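Local coordinates for protein MRG701 (Oryza sativa, PDB 5IN1) that probably reads methylated histone tails through its chromodomain, a dimer-forming module of a plant MRG protein likely to act in transcription, at residues R33-Y38 / D46-N51; E5-L10 / L54-D59. All coordinates share one frame; numbering follows the deposited sequence.

Interaction 1: residues R33-Y38 / D46-N51; sequences RYHVHY and DEWVTN
The guanidinium of R33 lies flat on the indole of W48. The two planes are 3° apart, and R33 CZ sits 3.4 Å from W48 CE2. R33 CD also lies over the six-membered ring, and CG runs past the rim at W48 CE3. R33 NH2 is held by E26. H35 takes the opposite face of the indole and meets it edge-on, with H35 CD2 3.6 Å from W48 NE1. W48 is thus clamped between a cation and an imidazole edge. An alanine at W48 would probably leave the R33 guanidinium without its stacking surface and open a gap beside H35.

Further along, H37 ND1 donates in its ring plane to the syn lone pair of D46 OD1, at 2.7 Å. Water 2 links D46 OD1 to H37's neighbour, Y38 N. On the face that carries V36, E47 and V49, Y38 OH bonds E47 OE1 at 2.5 Å, through the anti lone pair. R53 forms a salt bridge to the same carboxylate oxygen. V49 CG1 lies 4.1 Å from Y38 OH, while V49 CG2 packs on V36 CG1. Four backbone hydrogen bonds join the pairs Y34–V49 and V36–E47, as in an antiparallel beta hairpin of a chromodomain sheet.

Interaction 2: residues E5-L10 / L54-D59; sequences EGERVL and LLKLTD
L10 and L57 meet at about a right angle, with L10 CG 3.8 Å from L57 CD1. These two leucines have the most surface buried by the contact. With CG anti to the backbone N (chi1 -166°), the L57 side chain lies across L10 and R8. One methyl, CD1, reaches the L10 side chain. The other, CD2, lies 4.1 Å from R8 CB. L57 CB rests against the carbonyl of R8, 3.5 Å from R8 O. L57 is the centre of an inverse gamma turn, where the chain leaves strand 54-56 for helix 59-70. The side chains of L10 and L57 also touch that helix, L10 at N61 and Q65, and L57 at I62.

The backbone of L10 forms a hydrogen-bonded antiparallel pair with L55. L10 N donates to L55 O at 2.9 Å, and L55 N donates to L10 O at 2.8 Å. Their side chains share one face of the sheet and meet at their CB atoms. V9 CB lies 3.7 Å from L55 O. V9 CG2 packs on L54 CD2 at 4.0 Å, and F3 touches both residues.

On the side of E7 and L57, water 3 bridges the two segments. It donates to E7 OE2 and to R8 O, and it accepts from L57 N at 2.8 Å. E7 OE1 is held by K4 N. The water therefore ties the loop end of 5-10 to the turn at L57.

The chemistry is mainly apolar. Leucine and valine contacts supply the bulk, two backbone bonds set the register, and one water bridges the polar groups near L57. This implies that buried apolar surface, more than charge pairing, joins strand 54-56 and the turn after it to strand 8-13.

Overall arrangement
From the N terminus, segment 5-10 leads into strand 8-13. Strand 16-28 follows, and then strand 31-38. Interaction 1 closes a short loop, joining strand 31-38 to strand 47-50 as a hairpin. Strand 54-56 comes next, and interaction 2 brings it back beside strand 8-13, closing a much longer loop. Interaction 1 is nested inside that loop. Within this chain, strands 47-50 and 54-56 are the two edges of the sheet, and each contact joins one edge strand to its neighbour. Their centres are 12 Å apart. They still meet through L54, whose side chain packs on Y34 and V49. Segment 54-59 runs into the first residue of helix 59-70.

Interaction 1: residues R33-Y38 / D46-N51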
# COMPACT_ATOMS: atom_id res chain seq x y z
N ARG A 33 -3.66 5.00 -4.79
CA ARG A 33 -4.00 5.70 -6.03
C ARG A 33 -3.19 5.11 -7.16
O ARG A 33 -2.11 4.55 -6.95
CB ARG A 33 -3.76 7.22 -5.92
CG ARG A 33 -2.31 7.64 -5.73
CD ARG A 33 -2.20 9.16 -5.77
NE ARG A 33 -0.81 9.61 -5.88
CZ ARG A 33 -0.45 10.83 -6.26
NH1 ARG A 33 -1.39 11.73 -6.57
NH2 ARG A 33 0.83 11.16 -6.33
N TYR A 34 -3.74 5.21 -8.37
CA TYR A 34 -3.21 4.53 -9.53
C TYR A 34 -3.14 5.51 -10.69
O TYR A 34 -4.15 6.14 -11.02
CB TYR A 34 -4.09 3.35 -9.91
CG TYR A 34 -4.32 2.37 -8.78
CD1 TYR A 34 -3.36 1.43 -8.45
CD2 TYR A 34 -5.49 2.41 -8.03
CE1 TYR A 34 -3.57 0.53 -7.40
CE2 TYR A 34 -5.70 1.52 -6.99
CZ TYR A 34 -4.74 0.58 -6.70
OH TYR A 34 -4.95 -0.31 -5.65
N HIS A 35 -1.97 5.62 -11.31
CA HIS A 35 -1.84 6.47 -12.49
C HIS A 35 -2.09 5.55 -13.66
O HIS A 35 -1.35 4.59 -13.86
CB HIS A 35 -0.46 7.14 -12.58
CG HIS A 35 -0.45 8.40 -13.39
ND1 HIS A 35 -0.18 8.41 -14.75
CD2 HIS A 35 -0.69 9.69 -13.04
CE1 HIS A 35 -0.24 9.65 -15.19
NE2 HIS A 35 -0.54 10.45 -14.18
N VAL A 36 -3.16 5.82 -14.40
CA VAL A 36 -3.58 4.91 -15.46
C VAL A 36 -3.52 5.56 -16.83
O VAL A 36 -3.66 6.77 -16.97
CB VAL A 36 -5.02 4.39 -15.20
CG1 VAL A 36 -5.08 3.61 -13.87
CG2 VAL A 36 -6.07 5.52 -15.25
N HIS A 37 -3.30 4.71 -17.83
CA HIS A 37 -3.40 5.09 -19.23
C HIS A 37 -4.58 4.34 -19.84
O HIS A 37 -4.67 3.13 -19.68
CB HIS A 37 -2.10 4.76 -19.99
CG HIS A 37 -2.23 4.91 -21.47
ND1 HIS A 37 -2.37 6.14 -22.07
CD2 HIS A 37 -2.29 3.99 -22.47
CE1 HIS A 37 -2.51 5.98 -23.38
NE2 HIS A 37 -2.45 4.69 -23.65
N TYR A 38 -5.48 5.05 -20.52
CA TYR A 38 -6.64 4.44 -21.15
C TYR A 38 -6.20 3.91 -22.51
O TYR A 38 -5.67 4.67 -23.32
CB TYR A 38 -7.79 5.44 -21.28
CG TYR A 38 -8.26 5.96 -19.93
CD1 TYR A 38 -9.32 5.35 -19.26
CD2 TYR A 38 -7.62 7.04 -19.31
CE1 TYR A 38 -9.74 5.82 -18.01
CE2 TYR A 38 -8.05 7.52 -18.08
CZ TYR A 38 -9.09 6.89 -17.43
OH TYR A 38 -9.50 7.37 -16.20
N ASP A 46 -4.05 10.43 -19.33
CA ASP A 46 -3.42 9.70 -18.23
C ASP A 46 -3.63 10.45 -16.92
O ASP A 46 -3.46 11.68 -16.89
CB ASP A 46 -1.92 9.51 -18.46
CG ASP A 46 -1.60 8.63 -19.65
OD1 ASP A 46 -2.52 8.18 -20.37
OD2 ASP A 46 -0.40 8.40 -19.86
N GLU A 47 -4.01 9.75 -15.86
CA GLU A 47 -4.40 10.45 -14.64
C GLU A 47 -4.35 9.54 -13.43
O GLU A 47 -4.37 8.31 -13.55
CB GLU A 47 -5.80 11.03 -14.78
CG GLU A 47 -6.87 9.95 -14.93
CD GLU A 47 -8.27 10.52 -15.05
OE1 GLU A 47 -9.16 9.78 -15.50
OE2 GLU A 47 -8.47 11.71 -14.73
N TRP A 48 -4.27 10.15 -12.25
CA TRP A 48 -4.41 9.44 -11.00
C TRP A 48 -5.86 9.17 -10.69
O TRP A 48 -6.69 10.09 -10.76
CB TRP A 48 -3.84 10.25 -9.82
CG TRP A 48 -2.36 10.40 -9.79
CD1 TRP A 48 -1.65 11.54 -10.05
CD2 TRP A 48 -1.40 9.40 -9.45
NE1 TRP A 48 -0.32 11.31 -9.90
CE2 TRP A 48 -0.13 10.00 -9.53
CE3 TRP A 48 -1.50 8.05 -9.07
CZ2 TRP A 48 1.04 9.29 -9.26
CZ3 TRP A 48 -0.33 7.35 -8.80
CH2 TRP A 48 0.93 7.97 -8.90
N VAL A 49 -6.18 7.93 -10.36
CA VAL A 49 -7.51 7.60 -9.89
C VAL A 49 -7.47 6.74 -8.64
O VAL A 49 -6.48 6.04 -8.37
CB VAL A 49 -8.31 6.85 -10.99
CG1 VAL A 49 -8.41 7.69 -12.27
CG2 VAL A 49 -7.68 5.51 -11.27
N THR A 50 -8.57 6.75 -7.90
CA THR A 50 -8.68 5.87 -6.75
C THR A 50 -9.52 4.64 -7.08
O THR A 50 -10.01 4.48 -8.21
CB THR A 50 -9.24 6.64 -5.54
OG1 THR A 50 -10.29 7.50 -5.98
CG2 THR A 50 -8.12 7.51 -4.95
N ASN A 51 -9.64 3.74 -6.11
CA ASN A 51 -10.20 2.42 -6.33
C ASN A 51 -11.61 2.43 -6.90
O ASN A 51 -12.00 1.55 -7.69
CB ASN A 51 -10.16 1.65 -5.01
CG ASN A 51 -10.68 0.26 -5.14
OD1 ASN A 51 -10.04 -0.58 -5.76
ND2 ASN A 51 -11.84 -0.01 -4.54
O HOH W 1 -7.21 -0.41 -4.31
O HOH W 2 -5.01 7.90 -21.37

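Interaction 2: residues E5-L10 / L54-D59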
# COMPACT_ATOMS: atom_id res chain seq x y z
N GLU A 5 1.59 -2.29 -11.01
CA GLU A 5 2.14 -1.69 -12.20
C GLU A 5 2.08 -2.68 -13.36
O GLU A 5 2.46 -3.84 -13.21
CB GLU A 5 3.59 -1.25 -11.96
CG GLU A 5 4.18 -0.50 -13.10
CD GLU A 5 5.64 -0.20 -12.89
OE1 GLU A 5 6.04 -0.05 -11.72
OE2 GLU A 5 6.39 -0.16 -13.90
N GLY A 6 1.58 -2.23 -14.50
CA GLY A 6 1.49 -3.08 -15.67
C GLY A 6 0.15 -3.80 -15.80
O GLY A 6 -0.15 -4.33 -16.85
N GLU A 7 -0.65 -3.81 -14.75
CA GLU A 7 -1.89 -4.56 -14.75
C GLU A 7 -2.94 -3.89 -15.63
O GLU A 7 -3.10 -2.67 -15.59
CB GLU A 7 -2.43 -4.72 -13.33
CG GLU A 7 -3.65 -5.63 -13.21
CD GLU A 7 -4.06 -5.88 -11.77
OE1 GLU A 7 -3.27 -5.54 -10.85
OE2 GLU A 7 -5.16 -6.42 -11.55
N ARG A 8 -3.60 -4.69 -16.46
CA ARG A 8 -4.73 -4.19 -17.22
C ARG A 8 -5.98 -4.28 -16.35
O ARG A 8 -6.22 -5.30 -15.70
CB ARG A 8 -4.89 -4.99 -18.51
CG ARG A 8 -4.09 -4.42 -19.70
CD ARG A 8 -2.58 -4.37 -19.47
NE ARG A 8 -1.88 -3.87 -20.66
CZ ARG A 8 -0.62 -3.46 -20.68
NH1 ARG A 8 0.12 -3.47 -19.58
NH2 ARG A 8 -0.08 -3.03 -21.82
N VAL A 9 -6.75 -3.20 -16.36
CA VAL A 9 -7.95 -3.04 -15.53
C VAL A 9 -9.05 -2.46 -16.40
O VAL A 9 -8.82 -2.08 -17.55
CB VAL A 9 -7.69 -2.10 -14.33
CG1 VAL A 9 -6.59 -2.68 -13.43
CG2 VAL A 9 -7.32 -0.69 -14.77
N LEU A 10 -10.26 -2.41 -15.85
CA LEU A 10 -11.35 -1.62 -16.41
C LEU A 10 -11.46 -0.32 -15.62
O LEU A 10 -11.33 -0.33 -14.39
CB LEU A 10 -12.66 -2.40 -16.39
CG LEU A 10 -12.65 -3.65 -17.25
CD1 LEU A 10 -13.86 -4.51 -16.99
CD2 LEU A 10 -12.56 -3.28 -18.73
N LEU A 54 -12.07 2.02 -10.68
CA LEU A 54 -11.48 0.85 -11.33
C LEU A 54 -12.20 -0.45 -10.98
O LEU A 54 -12.81 -0.59 -9.90
CB LEU A 54 -10.01 0.71 -10.93
CG LEU A 54 -9.09 1.89 -11.25
CD1 LEU A 54 -7.66 1.57 -10.81
CD2 LEU A 54 -9.16 2.26 -12.73
N LEU A 55 -12.08 -1.41 -11.88
CA LEU A 55 -12.55 -2.77 -11.66
C LEU A 55 -11.49 -3.74 -12.16
O LEU A 55 -10.88 -3.53 -13.21
CB LEU A 55 -13.88 -3.02 -12.39
CG LEU A 55 -15.13 -2.31 -11.84
CD1 LEU A 55 -16.27 -2.49 -12.81
CD2 LEU A 55 -15.49 -2.89 -10.48
N LYS A 56 -11.28 -4.82 -11.42
CA LYS A 56 -10.37 -5.88 -11.86
C LYS A 56 -10.85 -6.43 -13.21
O LYS A 56 -12.04 -6.50 -13.46
CB LYS A 56 -10.32 -7.00 -10.82
CG LYS A 56 -9.21 -7.99 -11.04
CD LYS A 56 -9.05 -8.94 -9.88
CE LYS A 56 -7.94 -9.95 -10.16
NZ LYS A 56 -7.68 -10.79 -8.95
N LEU A 57 -9.90 -6.80 -14.07
CA LEU A 57 -10.25 -7.37 -15.37
C LEU A 57 -10.66 -8.83 -15.20
O LEU A 57 -9.90 -9.75 -15.52
CB LEU A 57 -9.09 -7.26 -16.35
CG LEU A 57 -9.38 -7.51 -17.83
CD1 LEU A 57 -10.31 -6.45 -18.41
CD2 LEU A 57 -8.07 -7.52 -18.62
N THR A 58 -11.85 -9.03 -14.68
CA THR A 58 -12.42 -10.36 -14.50
C THR A 58 -13.57 -10.55 -15.47
O THR A 58 -14.11 -9.57 -15.98
CB THR A 58 -12.95 -10.57 -13.09
OG1 THR A 58 -14.01 -9.63 -12.88
CG2 THR A 58 -11.85 -10.34 -12.06
N ASP A 59 -13.99 -11.79 -15.69
CA ASP A 59 -15.11 -12.01 -16.58
C ASP A 59 -16.37 -11.30 -16.08
O ASP A 59 -17.11 -10.72 -16.88
CB ASP A 59 -15.39 -13.50 -16.79
CG ASP A 59 -14.29 -14.20 -17.58
OD1 ASP A 59 -13.54 -13.51 -18.30
OD2 ASP A 59 -14.19 -15.44 -17.48
O HOH W 3 -7.20 -6.49 -13.38